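PDB 4NQ0: HAT1-interacting factor 1 from Saccharomyces cerevisiae, which acts as a nuclear chaperone for histones H3 and H4 within the HAT-B acetyltransferase complex, with roles in chromatin assembly and telomere silencing. Local coordinates for residues Ile256-Leu260 with Phe284-Asp288; Val71-Val76 with Tyr197-Tyr203; Leu263-Lys267 with Lys278-Glu283. All coordinates share one frame; numbering follows the deposited sequence.

Contact 1 of 3, residues Ile256-Leu260 with Phe284-Asp288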
loop_
_atom_site.group_PDB
_atom_site.type_symbol
_atom_site.label_atom_id
_atom_site.label_comp_id
_atom_site.label_asym_id
_atom_site.label_seq_id
_atom_site.Cartn_x
_atom_site.Cartn_y
_atom_site.Cartn_z
ATOM N N ILE A 256 -6.482 4.124 -6.954
ATOM C CA ILE A 256 -5.865 5.424 -7.186
ATOM C C ILE A 256 -5.875 6.223 -5.891
ATOM O O ILE A 256 -4.882 6.869 -5.549
ATOM C CB ILE A 256 -6.572 6.225 -8.307
ATOM C CG1 ILE A 256 -6.477 5.484 -9.639
ATOM C CG2 ILE A 256 -5.911 7.581 -8.473
ATOM C CD1 ILE A 256 -7.469 5.968 -10.717
ATOM N N HIS A 257 -6.984 6.146 -5.159
ATOM C CA HIS A 257 -7.099 6.845 -3.892
ATOM C C HIS A 257 -6.011 6.404 -2.906
ATOM O O HIS A 257 -5.422 7.232 -2.204
ATOM C CB HIS A 257 -8.488 6.642 -3.294
ATOM C CG HIS A 257 -8.575 6.998 -1.848
ATOM N ND1 HIS A 257 -8.591 8.304 -1.401
ATOM C CD2 HIS A 257 -8.632 6.219 -0.740
ATOM C CE1 HIS A 257 -8.666 8.312 -0.081
ATOM N NE2 HIS A 257 -8.691 7.060 0.344
ATOM N N HIS A 258 -5.723 5.107 -2.866
ATOM C CA HIS A 258 -4.677 4.598 -1.969
ATOM C C HIS A 258 -3.266 4.942 -2.416
ATOM O O HIS A 258 -2.419 5.277 -1.584
ATOM C CB HIS A 258 -4.855 3.110 -1.710
ATOM C CG HIS A 258 -5.962 2.822 -0.750
ATOM N ND1 HIS A 258 -6.942 1.883 -0.991
ATOM C CD2 HIS A 258 -6.276 3.401 0.434
ATOM C CE1 HIS A 258 -7.793 1.876 0.023
ATOM N NE2 HIS A 258 -7.415 2.792 0.897
ATOM N N TYR A 259 -3.007 4.876 -3.715
ATOM C CA TYR A 259 -1.715 5.349 -4.255
ATOM C C TYR A 259 -1.452 6.826 -3.908
ATOM O O TYR A 259 -0.328 7.218 -3.559
ATOM C CB TYR A 259 -1.661 5.172 -5.765
ATOM C CG TYR A 259 -1.599 3.743 -6.277
ATOM C CD1 TYR A 259 -0.892 2.748 -5.602
ATOM C CD2 TYR A 259 -2.208 3.404 -7.476
ATOM C CE1 TYR A 259 -0.832 1.438 -6.092
ATOM C CE2 TYR A 259 -2.142 2.115 -7.982
ATOM C CZ TYR A 259 -1.450 1.135 -7.292
ATOM O OH TYR A 259 -1.384 -0.139 -7.799
ATOM N N LEU A 260 -2.494 7.646 -4.009
ATOM C CA LEU A 260 -2.407 9.045 -3.601
ATOM C C LEU A 260 -2.174 9.226 -2.108
ATOM O O LEU A 260 -1.508 10.183 -1.711
ATOM C CB LEU A 260 -3.669 9.810 -3.989
ATOM C CG LEU A 260 -3.866 10.067 -5.493
ATOM C CD1 LEU A 260 -5.281 10.546 -5.713
ATOM C CD2 LEU A 260 -2.865 11.067 -6.039
ATOM N N PHE A 284 3.681 7.235 -10.662
ATOM C CA PHE A 284 3.439 6.415 -11.859
ATOM C C PHE A 284 2.259 5.468 -11.663
ATOM O O PHE A 284 1.442 5.273 -12.585
ATOM C CB PHE A 284 4.687 5.623 -12.260
ATOM C CG PHE A 284 4.427 4.594 -13.329
ATOM C CD1 PHE A 284 4.251 4.976 -14.648
ATOM C CD2 PHE A 284 4.336 3.252 -13.006
ATOM C CE1 PHE A 284 3.980 4.034 -15.635
ATOM C CE2 PHE A 284 4.079 2.297 -13.984
ATOM C CZ PHE A 284 3.899 2.692 -15.302
ATOM N N LEU A 285 2.169 4.858 -10.482
ATOM C CA LEU A 285 1.076 3.911 -10.216
ATOM C C LEU A 285 -0.289 4.598 -10.274
ATOM O O LEU A 285 -1.250 4.024 -10.772
ATOM C CB LEU A 285 1.286 3.196 -8.874
ATOM C CG LEU A 285 2.459 2.213 -8.809
ATOM C CD1 LEU A 285 2.747 1.804 -7.353
ATOM C CD2 LEU A 285 2.220 0.972 -9.673
ATOM N N VAL A 286 -0.361 5.824 -9.778
ATOM C CA VAL A 286 -1.549 6.668 -9.929
ATOM C C VAL A 286 -1.973 6.770 -11.396
ATOM O O VAL A 286 -3.131 6.517 -11.726
ATOM C CB VAL A 286 -1.309 8.080 -9.357
ATOM C CG1 VAL A 286 -2.366 9.079 -9.871
ATOM C CG2 VAL A 286 -1.284 8.038 -7.819
ATOM N N CYS A 287 -1.024 7.108 -12.270
ATOM C CA CYS A 287 -1.291 7.242 -13.704
ATOM C C CYS A 287 -1.698 5.933 -14.359
ATOM O O CYS A 287 -2.590 5.914 -15.218
ATOM C CB CYS A 287 -0.065 7.818 -14.423
ATOM S SG CYS A 287 0.304 9.491 -13.867
ATOM N N ASP A 288 -1.044 4.845 -13.963
ATOM C CA ASP A 288 -1.337 3.544 -14.532
ATOM C C ASP A 288 -2.756 3.080 -14.178
ATOM O O ASP A 288 -3.435 2.501 -15.012
ATOM C CB ASP A 288 -0.316 2.494 -14.089
ATOM C CG ASP A 288 -0.170 1.375 -15.105
ATOM O OD1 ASP A 288 0.349 1.646 -16.205
ATOM O OD2 ASP A 288 -0.574 0.233 -14.805
#
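Tyr259 and Val286 join two antiparallel helices of the TPR-type helical array, 252-266 and 273-290; residues 256-260 lie in the predicted second TPR repeat, and both segments fall in the region that interacts with the H2A-H2B dimer. The short segments run 168° apart in direction, with their axes 8.9 Å from each other at closest approach. Between the two backbones Val286 fills the gap with its two methyls. Its methyl CG2 meets the CB of Tyr259 at 3.5 Å and also lies against Leu260 CD2, while its other methyl, CG1, reaches Ile256 CG2 at 4.1 Å. One valine therefore serves three residues on successive turns, a task suited to a forked, compact side chain: CG1 lies anti to its own backbone N (chi1 163°), which spreads the two methyls along the partner helix.

The Tyr259 ring takes the other half of the interface. Leu285 presents CB over the centre of one ring face, 3.6 Å from the centroid and 6° off the normal, a CH-pi contact. Leu285 CD1 continues the cover as far as Tyr259 CE1, while the carbonyl O of Leu285 stands 3.5 Å from Tyr259 CD2. A flat aromatic group suits this place because it can lie against the backbone and the base of a leucine together. The ring also carries a hydroxyl past the apolar zone, where Asp244 accepts a hydrogen bond from it.

Helix 229-248 closes this side of the interface, with Ile240 and Arg247 touching both Tyr259 and Leu285. Near Leu260 and Val286 the neighbour is instead Arg304 of helix 298-316, leaving the pair of helices packed between their predecessor and their successor.

Contact 2 of 3, residues Val71-Val76 with Tyr197-Tyr203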
loop_
_atom_site.group_PDB
_atom_site.type_symbol
_atom_site.label_atom_id
_atom_site.label_comp_id
_atom_site.label_asym_id
_atom_site.label_seq_id
_atom_site.Cartn_x
_atom_site.Cartn_y
_atom_site.Cartn_z
ATOM N N VAL A 71 -1.632 -14.130 0.794
ATOM C CA VAL A 71 -2.965 -14.477 0.335
ATOM C C VAL A 71 -3.292 -13.794 -0.998
ATOM O O VAL A 71 -3.932 -14.386 -1.861
ATOM C CB VAL A 71 -4.020 -14.145 1.412
ATOM C CG1 VAL A 71 -5.408 -14.386 0.890
ATOM C CG2 VAL A 71 -3.771 -14.988 2.663
ATOM N N TYR A 72 -2.839 -12.560 -1.173
ATOM C CA TYR A 72 -2.987 -11.878 -2.457
ATOM C C TYR A 72 -2.351 -12.708 -3.576
ATOM O O TYR A 72 -2.987 -12.991 -4.591
ATOM C CB TYR A 72 -2.354 -10.479 -2.403
ATOM C CG TYR A 72 -2.168 -9.818 -3.754
ATOM C CD1 TYR A 72 -3.241 -9.647 -4.620
ATOM C CD2 TYR A 72 -0.921 -9.346 -4.158
ATOM C CE1 TYR A 72 -3.076 -9.031 -5.855
ATOM C CE2 TYR A 72 -0.747 -8.732 -5.387
ATOM C CZ TYR A 72 -1.830 -8.576 -6.231
ATOM O OH TYR A 72 -1.665 -7.970 -7.458
ATOM N N ASN A 73 -1.101 -13.105 -3.371
ATOM C CA ASN A 73 -0.369 -13.882 -4.373
ATOM C C ASN A 73 -0.942 -15.272 -4.647
ATOM O O ASN A 73 -0.747 -15.817 -5.736
ATOM C CB ASN A 73 1.107 -13.972 -4.000
ATOM C CG ASN A 73 1.908 -12.826 -4.565
ATOM O OD1 ASN A 73 2.066 -12.723 -5.781
ATOM N ND2 ASN A 73 2.414 -11.952 -3.694
ATOM N N MET A 74 -1.637 -15.834 -3.659
ATOM C CA MET A 74 -2.363 -17.088 -3.830
ATOM C C MET A 74 -3.490 -16.901 -4.837
ATOM O O MET A 74 -3.745 -17.779 -5.665
ATOM C CB MET A 74 -2.952 -17.583 -2.496
ATOM C CG MET A 74 -1.966 -18.298 -1.573
ATOM S SD MET A 74 -2.615 -18.534 0.108
ATOM C CE MET A 74 -4.069 -19.539 -0.212
ATOM N N GLU A 75 -4.175 -15.763 -4.756
ATOM C CA GLU A 75 -5.294 -15.489 -5.652
ATOM C C GLU A 75 -4.787 -15.220 -7.065
ATOM O O GLU A 75 -5.361 -15.721 -8.034
ATOM C CB GLU A 75 -6.123 -14.309 -5.139
ATOM C CG GLU A 75 -7.411 -14.045 -5.927
ATOM C CD GLU A 75 -8.361 -15.238 -5.964
ATOM O OE1 GLU A 75 -8.462 -15.977 -4.963
ATOM O OE2 GLU A 75 -9.021 -15.430 -7.005
ATOM N N VAL A 76 -3.712 -14.438 -7.178
ATOM C CA VAL A 76 -3.068 -14.191 -8.467
ATOM C C VAL A 76 -2.757 -15.527 -9.142
ATOM O O VAL A 76 -3.150 -15.756 -10.288
ATOM C CB VAL A 76 -1.769 -13.349 -8.321
ATOM C CG1 VAL A 76 -0.955 -13.382 -9.604
ATOM C CG2 VAL A 76 -2.097 -11.912 -7.947
ATOM N N TYR A 197 -9.380 -15.813 6.697
ATOM C CA TYR A 197 -8.712 -15.149 5.568
ATOM C C TYR A 197 -8.240 -16.101 4.463
ATOM O O TYR A 197 -7.716 -15.653 3.437
ATOM C CB TYR A 197 -7.562 -14.273 6.075
ATOM C CG TYR A 197 -8.031 -13.170 7.010
ATOM C CD1 TYR A 197 -8.910 -12.192 6.567
ATOM C CD2 TYR A 197 -7.603 -13.108 8.324
ATOM C CE1 TYR A 197 -9.367 -11.194 7.411
ATOM C CE2 TYR A 197 -8.042 -12.106 9.178
ATOM C CZ TYR A 197 -8.916 -11.148 8.714
ATOM O OH TYR A 197 -9.365 -10.150 9.538
ATOM N N PHE A 198 -8.443 -17.403 4.655
ATOM C CA PHE A 198 -8.272 -18.372 3.566
ATOM C C PHE A 198 -9.595 -18.648 2.841
ATOM O O PHE A 198 -9.613 -19.337 1.824
ATOM C CB PHE A 198 -7.675 -19.678 4.098
ATOM C CG PHE A 198 -6.261 -19.535 4.597
ATOM C CD1 PHE A 198 -5.213 -19.357 3.707
ATOM C CD2 PHE A 198 -5.976 -19.569 5.951
ATOM C CE1 PHE A 198 -3.905 -19.226 4.167
ATOM C CE2 PHE A 198 -4.671 -19.431 6.410
ATOM C CZ PHE A 198 -3.642 -19.265 5.526
ATOM N N GLU A 199 -10.688 -18.084 3.350
ATOM C CA GLU A 199 -12.032 -18.386 2.851
ATOM C C GLU A 199 -12.547 -17.257 1.972
ATOM O O GLU A 199 -12.114 -16.110 2.102
ATOM C CB GLU A 199 -13.030 -18.561 4.007
ATOM C CG GLU A 199 -12.474 -19.135 5.313
ATOM C CD GLU A 199 -12.594 -20.637 5.420
ATOM O OE1 GLU A 199 -12.818 -21.110 6.553
ATOM O OE2 GLU A 199 -12.465 -21.339 4.390
ATOM N N ASN A 200 -13.498 -17.589 1.102
ATOM C CA ASN A 200 -14.214 -16.601 0.295
ATOM C C ASN A 200 -13.274 -15.734 -0.552
ATOM O O ASN A 200 -12.420 -16.261 -1.272
ATOM C CB ASN A 200 -15.109 -15.744 1.197
ATOM C CG ASN A 200 -15.909 -16.570 2.167
ATOM O OD1 ASN A 200 -16.753 -17.381 1.773
ATOM N ND2 ASN A 200 -15.648 -16.377 3.455
ATOM N N ASP A 201 -13.414 -14.413 -0.464
ATOM C CA ASP A 201 -12.719 -13.504 -1.364
ATOM C C ASP A 201 -11.358 -13.140 -0.781
ATOM O O ASP A 201 -11.274 -12.389 0.185
ATOM C CB ASP A 201 -13.580 -12.256 -1.585
ATOM C CG ASP A 201 -12.991 -11.313 -2.603
ATOM O OD1 ASP A 201 -11.794 -10.984 -2.500
ATOM O OD2 ASP A 201 -13.736 -10.885 -3.508
ATOM N N LEU A 202 -10.301 -13.673 -1.387
ATOM C CA LEU A 202 -8.936 -13.486 -0.900
ATOM C C LEU A 202 -8.444 -12.042 -1.066
ATOM O O LEU A 202 -7.721 -11.534 -0.211
ATOM C CB LEU A 202 -7.980 -14.464 -1.594
ATOM C CG LEU A 202 -8.248 -15.955 -1.323
ATOM C CD1 LEU A 202 -7.328 -16.838 -2.137
ATOM C CD2 LEU A 202 -8.109 -16.269 0.159
ATOM N N TYR A 203 -8.834 -11.386 -2.156
ATOM C CA TYR A 203 -8.532 -9.960 -2.328
ATOM C C TYR A 203 -9.100 -9.161 -1.157
ATOM O O TYR A 203 -8.388 -8.376 -0.528
ATOM C CB TYR A 203 -9.102 -9.412 -3.650
ATOM C CG TYR A 203 -8.452 -9.948 -4.912
ATOM C CD1 TYR A 203 -7.069 -10.028 -5.027
ATOM C CD2 TYR A 203 -9.220 -10.352 -6.002
ATOM C CE1 TYR A 203 -6.464 -10.509 -6.191
ATOM C CE2 TYR A 203 -8.626 -10.836 -7.167
ATOM C CZ TYR A 203 -7.250 -10.905 -7.253
ATOM O OH TYR A 203 -6.645 -11.382 -8.389
#
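Tyr72 and Tyr203 meet edge to edge, each with a ring CH near the other's plane, Tyr72 CD1 lying 3.7 Å from Tyr203 CE1. Here helix 61-77 meets the turn and start of helix 202-218 in predicted TPR 1; residues up to 199 belong to the region important for histone binding. A face of Tyr203 is taken by Glu75, whose CG sits 3.6 Å from the ring centroid and 21° off its normal, a CH-pi contact. A bend at chi2 turns the carboxylate to Leu202, Glu75 OE1 lying 3.2 Å from Leu202 CD1; a long side chain suits this place, its methylene covering an aromatic face while the carboxylate reaches on. Were Tyr203 replaced by an alanine, the Glu75 methylene would probably lose its aromatic face and the Tyr72 edge this neighbour, opening a gap between the helices.

Deeper in, Leu202 crosses Val71 at about a right angle and packs tightly, Val71 CG1 coming 3.4 Å from Leu202 CD2. Met74 bends its chain to set CE at the edge of the Phe198 ring, 4.1 Å from CD1. Helix 229-248 borders the tyrosines through Ile245 and Glu248, and helix 38-51 flanks Met74 through Phe38 and Phe198 through Ala42 and Gln46.

Contact 3 of 3, residues Leu263-Lys267 with Lys278-Glu283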
loop_
_atom_site.group_PDB
_atom_site.type_symbol
_atom_site.label_atom_id
_atom_site.label_comp_id
_atom_site.label_asym_id
_atom_site.label_seq_id
_atom_site.Cartn_x
_atom_site.Cartn_y
_atom_site.Cartn_z
ATOM N N LEU A 263 1.502 8.341 -1.569
ATOM C CA LEU A 263 2.278 9.474 -2.036
ATOM C C LEU A 263 2.310 10.581 -0.978
ATOM O O LEU A 263 3.366 11.113 -0.675
ATOM C CB LEU A 263 1.699 9.963 -3.367
ATOM C CG LEU A 263 2.440 11.003 -4.202
ATOM C CD1 LEU A 263 3.779 10.497 -4.745
ATOM C CD2 LEU A 263 1.525 11.433 -5.362
ATOM N N GLY A 264 1.166 10.910 -0.394
ATOM C CA GLY A 264 1.128 11.876 0.709
ATOM C C GLY A 264 2.012 11.498 1.894
ATOM O O GLY A 264 2.641 12.360 2.505
ATOM N N TYR A 265 2.062 10.212 2.232
ATOM C CA TYR A 265 2.882 9.755 3.351
ATOM C C TYR A 265 4.371 9.860 3.036
ATOM O O TYR A 265 5.153 10.301 3.869
ATOM C CB TYR A 265 2.508 8.326 3.775
ATOM C CG TYR A 265 1.397 8.305 4.801
ATOM C CD1 TYR A 265 1.678 8.410 6.161
ATOM C CD2 TYR A 265 0.068 8.207 4.416
ATOM C CE1 TYR A 265 0.674 8.406 7.100
ATOM C CE2 TYR A 265 -0.947 8.206 5.355
ATOM C CZ TYR A 265 -0.630 8.313 6.698
ATOM O OH TYR A 265 -1.619 8.296 7.636
ATOM N N TYR A 266 4.757 9.475 1.827
ATOM C CA TYR A 266 6.161 9.568 1.432
ATOM C C TYR A 266 6.636 11.019 1.440
ATOM O O TYR A 266 7.795 11.298 1.711
ATOM C CB TYR A 266 6.367 8.960 0.047
ATOM C CG TYR A 266 6.112 7.467 -0.053
ATOM C CD1 TYR A 266 6.504 6.598 0.953
ATOM C CD2 TYR A 266 5.529 6.922 -1.189
ATOM C CE1 TYR A 266 6.279 5.221 0.854
ATOM C CE2 TYR A 266 5.313 5.558 -1.298
ATOM C CZ TYR A 266 5.697 4.711 -0.265
ATOM O OH TYR A 266 5.511 3.353 -0.369
ATOM N N LYS A 267 5.730 11.947 1.155
ATOM C CA LYS A 267 6.065 13.375 1.153
ATOM C C LYS A 267 6.254 14.004 2.534
ATOM O O LYS A 267 6.732 15.131 2.631
ATOM C CB LYS A 267 5.023 14.151 0.360
ATOM C CG LYS A 267 5.236 14.038 -1.142
ATOM C CD LYS A 267 4.047 14.620 -1.886
ATOM C CE LYS A 267 4.422 15.118 -3.272
ATOM N NZ LYS A 267 3.188 15.482 -4.057
ATOM N N LYS A 278 10.363 6.179 -4.121
ATOM C CA LYS A 278 9.009 5.787 -3.747
ATOM C C LYS A 278 7.988 6.824 -4.206
ATOM O O LYS A 278 6.906 6.475 -4.678
ATOM C CB LYS A 278 8.932 5.514 -2.244
ATOM C CG LYS A 278 9.673 4.219 -1.841
ATOM C CD LYS A 278 9.509 3.890 -0.375
ATOM C CE LYS A 278 10.035 2.487 -0.049
ATOM N NZ LYS A 278 9.116 1.410 -0.526
ATOM N N VAL A 279 8.346 8.095 -4.097
ATOM C CA VAL A 279 7.495 9.164 -4.596
ATOM C C VAL A 279 7.229 8.948 -6.082
ATOM O O VAL A 279 6.079 8.935 -6.514
ATOM C CB VAL A 279 8.127 10.549 -4.343
ATOM C CG1 VAL A 279 7.367 11.644 -5.096
ATOM C CG2 VAL A 279 8.145 10.841 -2.846
ATOM N N ILE A 280 8.296 8.750 -6.851
ATOM C CA ILE A 280 8.198 8.570 -8.301
ATOM C C ILE A 280 7.369 7.339 -8.633
ATOM O O ILE A 280 6.512 7.374 -9.510
ATOM C CB ILE A 280 9.596 8.414 -8.965
ATOM C CG1 ILE A 280 10.438 9.693 -8.817
ATOM C CG2 ILE A 280 9.454 8.058 -10.440
ATOM C CD1 ILE A 280 9.843 10.893 -9.467
ATOM N N GLN A 281 7.633 6.245 -7.933
ATOM C CA GLN A 281 6.856 5.020 -8.111
ATOM C C GLN A 281 5.347 5.238 -7.886
ATOM O O GLN A 281 4.527 4.787 -8.678
ATOM C CB GLN A 281 7.373 3.931 -7.170
ATOM C CG GLN A 281 6.524 2.670 -7.193
ATOM C CD GLN A 281 7.044 1.586 -6.284
ATOM O OE1 GLN A 281 7.457 1.841 -5.150
ATOM N NE2 GLN A 281 6.996 0.356 -6.770
ATOM N N ALA A 282 4.998 5.925 -6.802
ATOM C CA ALA A 282 3.597 6.208 -6.463
ATOM C C ALA A 282 2.907 7.112 -7.508
ATOM O O ALA A 282 1.751 6.876 -7.887
ATOM C CB ALA A 282 3.512 6.840 -5.084
ATOM N N GLU A 283 3.622 8.132 -7.981
ATOM C CA GLU A 283 3.112 8.980 -9.063
ATOM C C GLU A 283 2.801 8.165 -10.299
ATOM O O GLU A 283 1.763 8.366 -10.919
ATOM C CB GLU A 283 4.099 10.076 -9.440
ATOM C CG GLU A 283 4.368 11.096 -8.344
ATOM C CD GLU A 283 3.349 12.223 -8.280
ATOM O OE1 GLU A 283 2.265 12.103 -8.907
ATOM O OE2 GLU A 283 3.652 13.230 -7.583
HETATM O O HOH W 1 6.806 1.534 -2.269
#
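Leu263 forms the apolar centre with Val279 and Ala282, where helices 252-266 and 273-290 of the TPR-type array pack side by side. Its methyl CD1 does most of the work, meeting Ala282 CB at 3.7 Å and Val279 CG1 at 3.8 Å while lying close to the carbonyl O of Val279. Alanine suits its position because its lone methyl lets the leucine come close to the helix backbone. A chi1 of -170° swings the Leu263 branch toward the partner helix, and chi2 (66°) parts its methyls, sending CD2 to Glu283, 3.5 Å from the carboxylate carbon CD.

One turn along, Tyr266 extends the interface. Lys278 CB lies over the centre of its ring, 3.7 Å from the centroid and 10° off the normal, a CH-pi contact; farther along the lysine chain, CD approaches Tyr266 CE1. The two side chains cross at about a right angle. Val279 CG2 packs against Tyr266 CB, and Ala282 CB lies near the plane of the ring at its edge.

Charges gather round this core. Lys267 NZ is 4.2 Å from Glu283 OE2, too far for a salt bridge; Glu283 forms a salt bridge with Arg304 and a hydrogen bond with His307, and Lys267 hydrogen-bonds to the carbonyl O of Phe173. Asp237 of helix 229-248 takes both a salt bridge from Lys278 and a hydrogen bond from Tyr266 OH. At the same margin a water accepts from Lys278 NZ at 2.9 Å and donates both to Tyr266 OH and, at 3.0 Å, to Gln281 OE1.

Contacts 1 and 3 belong to the same pair of helices, 252-266 and 273-290, with contact 3 nested inside the loop that contact 1 closes. Their centres are 9 Å apart, and Tyr259 O packs against Ala282 CB where they touch. Contact 1 is the more buried and almost wholly apolar; contact 3, nearer the turn between the helices, carries lysine, glutamate and water at its margin. Both set a tyrosine face under an aliphatic CB. Contact 2 lies apart, 22 Å centre to centre from contact 1, and joins chain regions more than a hundred residues distant. Contacts 2 and 3 are only partly buried; contact 2 combines a leucine-valine core with tyrosine edges and a glutamate methylene.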